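Local coordinates for 4-hydroxy-3-methylbut-2-enyl diphosphate reductase, apicoplast (Plasmodium falciparum, PDB 4N7B), which catalyses the last step of the DOXP/MEP pathway, reducing 1-hydroxy-2-methyl-2-(E)-butenyl 4-diphosphate to isopentenyl and dimethylallyl diphosphate with an iron-sulfur cluster, at residues V380-T383 with T384-M387; S411-Y414 with A415-N418; S440-N443 with A444-V448. All blocks are in the same frame, centred on the assembly; numbering follows the deposited sequence.

Contact 1 (V380-T383 with T384-M387). With F3S (Fe3-s4 cluster), chain B.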
loop_
_atom_site.group_PDB
_atom_site.type_symbol
_atom_site.label_atom_id
_atom_site.label_comp_id
_atom_site.label_asym_id
_atom_site.label_seq_id
_atom_site.Cartn_x
_atom_site.Cartn_y
_atom_site.Cartn_z
ATOM N N VAL A 380 14.973 -7.432 2.054
ATOM C CA VAL A 380 13.555 -7.384 2.237
ATOM C C VAL A 380 13.147 -6.106 1.503
ATOM O O VAL A 380 14.014 -5.272 1.217
ATOM C CB VAL A 380 13.299 -7.390 3.762
ATOM C CG1 VAL A 380 12.604 -6.146 4.231
ATOM C CG2 VAL A 380 12.584 -8.639 4.160
ATOM N N THR A 381 11.867 -5.930 1.173
ATOM C CA THR A 381 11.455 -4.728 0.454
ATOM C C THR A 381 10.147 -4.161 0.980
ATOM O O THR A 381 9.349 -4.854 1.618
ATOM C CB THR A 381 11.313 -4.954 -1.090
ATOM O OG1 THR A 381 10.050 -5.542 -1.409
ATOM C CG2 THR A 381 12.403 -5.847 -1.612
ATOM N N GLN A 382 9.943 -2.885 0.700
ATOM C CA GLN A 382 8.636 -2.254 0.795
ATOM C C GLN A 382 7.627 -3.060 -0.037
ATOM O O GLN A 382 7.934 -3.514 -1.142
ATOM C CB GLN A 382 8.745 -0.829 0.258
ATOM C CG GLN A 382 7.573 0.082 0.538
ATOM C CD GLN A 382 7.872 1.509 0.133
ATOM O OE1 GLN A 382 9.028 1.903 0.075
ATOM N NE2 GLN A 382 6.841 2.283 -0.168
ATOM N N THR A 383 6.411 -3.208 0.475
ATOM C CA THR A 383 5.413 -4.085 -0.152
ATOM C C THR A 383 4.846 -3.548 -1.451
ATOM O O THR A 383 4.293 -4.307 -2.241
ATOM C CB THR A 383 4.214 -4.325 0.780
ATOM O OG1 THR A 383 3.549 -3.080 1.047
ATOM C CG2 THR A 383 4.666 -4.927 2.075
ATOM N N THR A 384 4.989 -2.246 -1.672
ATOM C CA THR A 384 4.308 -1.551 -2.754
ATOM C C THR A 384 5.234 -0.989 -3.846
ATOM O O THR A 384 4.834 -0.113 -4.603
ATOM C CB THR A 384 3.534 -0.369 -2.186
ATOM O OG1 THR A 384 4.398 0.376 -1.324
ATOM C CG2 THR A 384 2.315 -0.849 -1.396
ATOM N N LEU A 385 6.449 -1.509 -3.963
ATOM C CA LEU A 385 7.383 -1.002 -4.960
ATOM C C LEU A 385 6.922 -1.282 -6.401
ATOM O O LEU A 385 6.049 -2.113 -6.654
ATOM C CB LEU A 385 8.757 -1.635 -4.742
ATOM C CG LEU A 385 9.422 -1.284 -3.408
ATOM C CD1 LEU A 385 10.808 -1.890 -3.362
ATOM C CD2 LEU A 385 9.484 0.232 -3.220
ATOM N N SER A 386 7.501 -0.546 -7.337
ATOM C CA SER A 386 7.491 -0.921 -8.736
ATOM C C SER A 386 8.251 -2.222 -8.865
ATOM O O SER A 386 9.368 -2.333 -8.367
ATOM C CB SER A 386 8.235 0.135 -9.549
ATOM O OG SER A 386 8.646 -0.410 -10.786
ATOM N N MET A 387 7.664 -3.211 -9.521
ATOM C CA MET A 387 8.354 -4.478 -9.726
ATOM C C MET A 387 9.568 -4.269 -10.609
ATOM O O MET A 387 10.555 -4.973 -10.478
ATOM C CB MET A 387 7.427 -5.501 -10.369
ATOM C CG MET A 387 6.270 -5.904 -9.478
ATOM S SD MET A 387 5.413 -7.361 -10.111
ATOM C CE MET A 387 4.533 -6.681 -11.455
HETATM FE FE1 F3S B . -2.718 -3.921 0.560
HETATM FE FE3 F3S B . -1.322 -5.243 2.446
HETATM FE FE4 F3S B . -0.421 -5.010 -0.074
HETATM S S1 F3S B . -2.275 -3.264 2.604
HETATM S S2 F3S B . -1.212 -3.078 -0.846
HETATM S S3 F3S B . -2.215 -6.088 0.635
HETATM S S4 F3S B . 0.767 -4.922 1.774
#
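Leu385 folds back over Thr381 and Gln382, forming the close-packed side of a type I beta turn (Gln382 to Leu385) and the strand end before it. Its two methyls divide the work: CD1 lies 3.8 Å from Thr381 CB, and CD2 rests 3.7 Å from Gln382 CB, with the leucine set roughly perpendicular to the glutamine chain. Leu385 CG also sits 3.5 Å from Gln382 O, the carbonyl that accepts a 2.9 Å hydrogen bond from Thr381 OG1 standing above its plane. The polar half is held more loosely. A chi1 of -168° points the extended Gln382 chain away from its own amide, and it reaches Thr384 through a weak bond, NE2 to OG1 at 3.3 Å; the firmer anchor of its side-chain amide is OE1, which accepts from Tyr340 N. The far side gives onto the cluster rather than solvent: Thr383 OG1 lies 3.4 Å from sulfur S4 and is hydrogen-bonded to Glu345, the probable proton donor of the reaction. The turn thus leads from the end of strand 377-381 toward helix 387-400, with Val318 of helix 316-329 against Thr383 and the starts of helices 414-427 and 442-452 against Thr384.

Contact 2 (S411-Y414 with A415-N418). With F3S (Fe3-s4 cluster), chain B.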
loop_
_atom_site.group_PDB
_atom_site.type_symbol
_atom_site.label_atom_id
_atom_site.label_comp_id
_atom_site.label_asym_id
_atom_site.label_seq_id
_atom_site.Cartn_x
_atom_site.Cartn_y
_atom_site.Cartn_z
ATOM N N SER A 411 8.689 -9.863 -0.950
ATOM C CA SER A 411 8.098 -8.884 -0.030
ATOM C C SER A 411 7.016 -8.069 -0.731
ATOM O O SER A 411 6.106 -7.534 -0.080
ATOM C CB SER A 411 9.178 -7.930 0.511
ATOM O OG SER A 411 10.239 -8.655 1.104
ATOM N N ILE A 412 7.120 -7.922 -2.050
ATOM C CA ILE A 412 6.112 -7.160 -2.784
ATOM C C ILE A 412 4.820 -7.977 -2.780
ATOM O O ILE A 412 4.821 -9.136 -3.211
ATOM C CB ILE A 412 6.569 -6.862 -4.221
ATOM C CG1 ILE A 412 7.745 -5.882 -4.203
ATOM C CG2 ILE A 412 5.427 -6.264 -5.031
ATOM C CD1 ILE A 412 8.258 -5.570 -5.563
ATOM N N CYS A 413 3.720 -7.392 -2.289
ATOM C CA CYS A 413 2.477 -8.151 -2.034
ATOM C C CYS A 413 1.666 -8.496 -3.299
ATOM O O CYS A 413 1.863 -7.927 -4.381
ATOM C CB CYS A 413 1.584 -7.376 -1.062
ATOM S SG CYS A 413 0.811 -5.917 -1.777
ATOM N N TYR A 414 0.730 -9.423 -3.125
ATOM C CA TYR A 414 -0.049 -9.966 -4.216
ATOM C C TYR A 414 -0.810 -8.827 -4.905
ATOM O O TYR A 414 -0.988 -8.837 -6.128
ATOM C CB TYR A 414 -1.022 -11.062 -3.680
ATOM C CG TYR A 414 -2.215 -10.459 -3.010
ATOM C CD1 TYR A 414 -2.124 -9.929 -1.724
ATOM C CD2 TYR A 414 -3.422 -10.340 -3.688
ATOM C CE1 TYR A 414 -3.219 -9.325 -1.134
ATOM C CE2 TYR A 414 -4.514 -9.747 -3.106
ATOM C CZ TYR A 414 -4.413 -9.240 -1.839
ATOM O OH TYR A 414 -5.506 -8.647 -1.275
ATOM N N ALA A 415 -1.251 -7.832 -4.131
ATOM C CA ALA A 415 -2.116 -6.778 -4.685
ATOM C C ALA A 415 -1.334 -5.834 -5.574
ATOM O O ALA A 415 -1.802 -5.421 -6.640
ATOM C CB ALA A 415 -2.817 -6.003 -3.575
ATOM N N THR A 416 -0.124 -5.511 -5.141
ATOM C CA THR A 416 0.781 -4.656 -5.913
ATOM C C THR A 416 1.168 -5.367 -7.227
ATOM O O THR A 416 1.025 -4.834 -8.340
ATOM C CB THR A 416 1.992 -4.373 -5.065
ATOM O OG1 THR A 416 1.580 -3.628 -3.908
ATOM C CG2 THR A 416 3.047 -3.593 -5.828
ATOM N N THR A 417 1.602 -6.608 -7.091
ATOM C CA THR A 417 1.981 -7.423 -8.244
ATOM C C THR A 417 0.816 -7.531 -9.236
ATOM O O THR A 417 0.960 -7.319 -10.437
ATOM C CB THR A 417 2.347 -8.856 -7.780
ATOM O OG1 THR A 417 3.522 -8.801 -6.975
ATOM C CG2 THR A 417 2.580 -9.780 -8.967
ATOM N N ASN A 418 -0.348 -7.874 -8.718
ATOM C CA ASN A 418 -1.495 -8.099 -9.560
ATOM C C ASN A 418 -1.937 -6.838 -10.269
ATOM O O ASN A 418 -2.295 -6.876 -11.448
ATOM C CB ASN A 418 -2.665 -8.636 -8.735
ATOM C CG ASN A 418 -2.471 -10.070 -8.290
ATOM O OD1 ASN A 418 -1.567 -10.760 -8.739
ATOM N ND2 ASN A 418 -3.369 -10.540 -7.425
HETATM FE FE1 F3S B . -2.718 -3.921 0.560
HETATM FE FE3 F3S B . -1.322 -5.243 2.446
HETATM FE FE4 F3S B . -0.421 -5.010 -0.074
HETATM S S1 F3S B . -2.275 -3.264 2.604
HETATM S S2 F3S B . -1.212 -3.078 -0.846
HETATM S S3 F3S B . -2.215 -6.088 0.635
HETATM S S4 F3S B . 0.767 -4.922 1.774
HETATM O O HOH W 1 3.603 -10.913 -5.106
#
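Cys413 caps the N-terminus of helix 414-427 through Thr416 N and at the same time ligates the iron-sulfur cluster, so the capping motif and the metal site share one sulfur. Metal coordination comes first: Cys413 SG binds iron FE4 at 2.3 Å. Two kinds of hydrogen bond then tie the cap to the first turn. The sulfur, set between backbone N and carbonyl carbon (chi1 72°), accepts from Thr416 N at 3.5 Å with an N-H...S angle of 160°, which would be expected to draw some charge from the thiolate. The backbone adds a nearly straight bond of 3.0 Å from Thr417 N to Cys413 O. A water bridges Ile412 O and Thr417 OG1. Farther out, the Tyr414 hydroxyl is bonded to Lys232 N, and Asn418 ND2, at the edge of the tyrosine ring, bonds to Glu515. Nonpolar contacts flank the cap: Ile412 CG2 meets Thr416 CG2 at 3.7 Å, the isoleucine branch lying crosswise to the threonine. Tyr414 CE1 is 3.8 Å from sulfur S3. In a CH-pi contact, Ala415 CB stands over the centre of the Tyr414 ring, 4.0 Å from its centroid and 11° off the normal.

Contact 3 (S440-N443 with A444-V448). With SO4 (sulfate ion), chain C.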
loop_
_atom_site.group_PDB
_atom_site.type_symbol
_atom_site.label_atom_id
_atom_site.label_comp_id
_atom_site.label_asym_id
_atom_site.label_seq_id
_atom_site.Cartn_x
_atom_site.Cartn_y
_atom_site.Cartn_z
ATOM N N SER A 440 -0.694 10.556 -2.110
ATOM C CA SER A 440 0.005 10.098 -0.910
ATOM C C SER A 440 0.229 8.577 -0.957
ATOM O O SER A 440 0.906 8.029 -0.101
ATOM C CB SER A 440 -0.797 10.463 0.342
ATOM O OG SER A 440 -2.046 9.768 0.360
ATOM N N SER A 441 -0.354 7.894 -1.943
ATOM C CA SER A 441 -0.208 6.442 -2.048
ATOM C C SER A 441 0.915 5.989 -2.981
ATOM O O SER A 441 0.882 6.244 -4.192
ATOM C CB SER A 441 -1.504 5.793 -2.528
ATOM O OG SER A 441 -1.213 4.487 -2.998
ATOM N N SER A 442 1.879 5.259 -2.433
ATOM C CA SER A 442 3.017 4.818 -3.225
ATOM C C SER A 442 2.591 3.853 -4.336
ATOM O O SER A 442 3.017 4.007 -5.480
ATOM C CB SER A 442 4.100 4.204 -2.319
ATOM O OG SER A 442 5.031 3.438 -3.070
ATOM N N ASN A 443 1.748 2.870 -4.034
ATOM C CA ASN A 443 1.401 1.891 -5.061
ATOM C C ASN A 443 0.616 2.536 -6.206
ATOM O O ASN A 443 0.714 2.097 -7.352
ATOM C CB ASN A 443 0.648 0.670 -4.482
ATOM C CG ASN A 443 -0.818 0.951 -4.229
ATOM O OD1 ASN A 443 -1.651 0.802 -5.119
ATOM N ND2 ASN A 443 -1.144 1.349 -3.010
ATOM N N ALA A 444 -0.183 3.560 -5.903
ATOM C CA ALA A 444 -0.853 4.331 -6.955
ATOM C C ALA A 444 0.207 4.956 -7.857
ATOM O O ALA A 444 0.168 4.819 -9.084
ATOM C CB ALA A 444 -1.735 5.429 -6.357
ATOM N N LYS A 445 1.173 5.633 -7.246
ATOM C CA LYS A 445 2.204 6.293 -8.028
ATOM C C LYS A 445 2.979 5.287 -8.855
ATOM O O LYS A 445 3.391 5.593 -9.977
ATOM C CB LYS A 445 3.133 7.096 -7.119
ATOM C CG LYS A 445 2.481 8.401 -6.662
ATOM C CD LYS A 445 3.398 9.236 -5.787
ATOM C CE LYS A 445 3.565 8.621 -4.422
ATOM N NZ LYS A 445 4.263 9.573 -3.503
ATOM N N LYS A 446 3.147 4.073 -8.332
ATOM C CA LYS A 446 3.912 3.057 -9.061
ATOM C C LYS A 446 3.105 2.490 -10.225
ATOM O O LYS A 446 3.675 1.972 -11.194
ATOM C CB LYS A 446 4.421 1.948 -8.128
ATOM C CG LYS A 446 5.310 2.467 -7.000
ATOM C CD LYS A 446 6.510 3.227 -7.554
ATOM C CE LYS A 446 7.106 4.187 -6.518
ATOM N NZ LYS A 446 8.074 5.160 -7.170
ATOM N N LEU A 447 1.783 2.613 -10.163
ATOM C CA LEU A 447 0.967 2.171 -11.293
ATOM C C LEU A 447 1.180 3.145 -12.438
ATOM O O LEU A 447 1.411 2.748 -13.577
ATOM C CB LEU A 447 -0.509 2.108 -10.920
ATOM C CG LEU A 447 -0.901 0.884 -10.104
ATOM C CD1 LEU A 447 -2.339 1.014 -9.646
ATOM C CD2 LEU A 447 -0.728 -0.369 -10.915
ATOM N N VAL A 448 1.094 4.430 -12.138
ATOM C CA VAL A 448 1.346 5.448 -13.151
ATOM C C VAL A 448 2.711 5.214 -13.796
ATOM O O VAL A 448 2.872 5.259 -15.024
ATOM C CB VAL A 448 1.340 6.841 -12.522
ATOM C CG1 VAL A 448 2.077 7.868 -13.421
ATOM C CG2 VAL A 448 -0.066 7.269 -12.258
HETATM S S SO4 C . 0.858 2.926 0.087
HETATM O O1 SO4 C . 1.383 2.091 1.157
HETATM O O2 SO4 C . -0.572 3.171 0.299
HETATM O O3 SO4 C . 1.595 4.187 0.129
HETATM O O4 SO4 C . 1.043 2.326 -1.247
#
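A chi1 of 162° swings Ser441 OG away from its own backbone N and under the first turn of the helix, where it accepts from Ala444 N at 3.2 Å in a capping bond; Ala444 CB lies beside the same oxygen. Asn443 takes a different torsion, its CG between backbone N and carbonyl carbon (chi1 79°), and this brings the amide round to the N-terminal end of the helix, beside the sulfate. There ND2 donates to sulfate O4 at 3.0 Å, while OD1 accepts from Ala484 N, so both ends of the amide are engaged and its rotation is fixed. The backbone completes the grip: Asn443 N reaches the same O4 at 2.9 Å, and Ser442 N donates to sulfate O3 at 2.8 Å. O4 is therefore held by two donors of a single residue. This is an anion site at the N-terminus of helix 442-452, within the beta-alpha-beta unit of strand 432-436, the helix and strand 458-461, and the helix end would be expected to favour the negative charge. As in related enzymes, Ser441, Ser442 and Asn443 probably bind the diphosphate of substrate and products, and the sulfate, also bonded to His260 and His343, probably marks part of that site. Behind the cap the helix is built by Lys445 N to Ser441 O at 3.1 Å and Lys446 N to Ser442 O at 2.9 Å, followed by a weak bond from Leu447 N to Asn443 O. Lys446 CG lies 3.2 Å from Ser442 O, and the bend at chi2 then turns the rest of the chain aside, where NZ bonds to Tyr340 OH, while Leu447 packs against helix 414-427.

How the contacts relate
Along the chain the three contacts come in series, each at the start of a helix: 387-400, 414-427 and 442-452. Contacts 1 and 2 have centres 8 Å apart; contact 1 takes in the end of strand 377-381, contact 2 follows the neighbouring strand 405-406 of the same parallel sheet, and a probable backbone hydrogen bond from Cys413 N to Thr383 O joins them. Both border the iron-sulfur cluster. The helix of contact 3 connects strands 432-436 and 458-461 of the five-stranded parallel sheet, its centre 11 Å from contact 1 and 13 Å from contact 2. Contact 3 packs on contact 1, where Ser442 meets Gln382 and Thr384, but does not touch contact 2. Cluster ligation and the probable diphosphate pocket thus lie side by side, with residues 380-387 adjoining both.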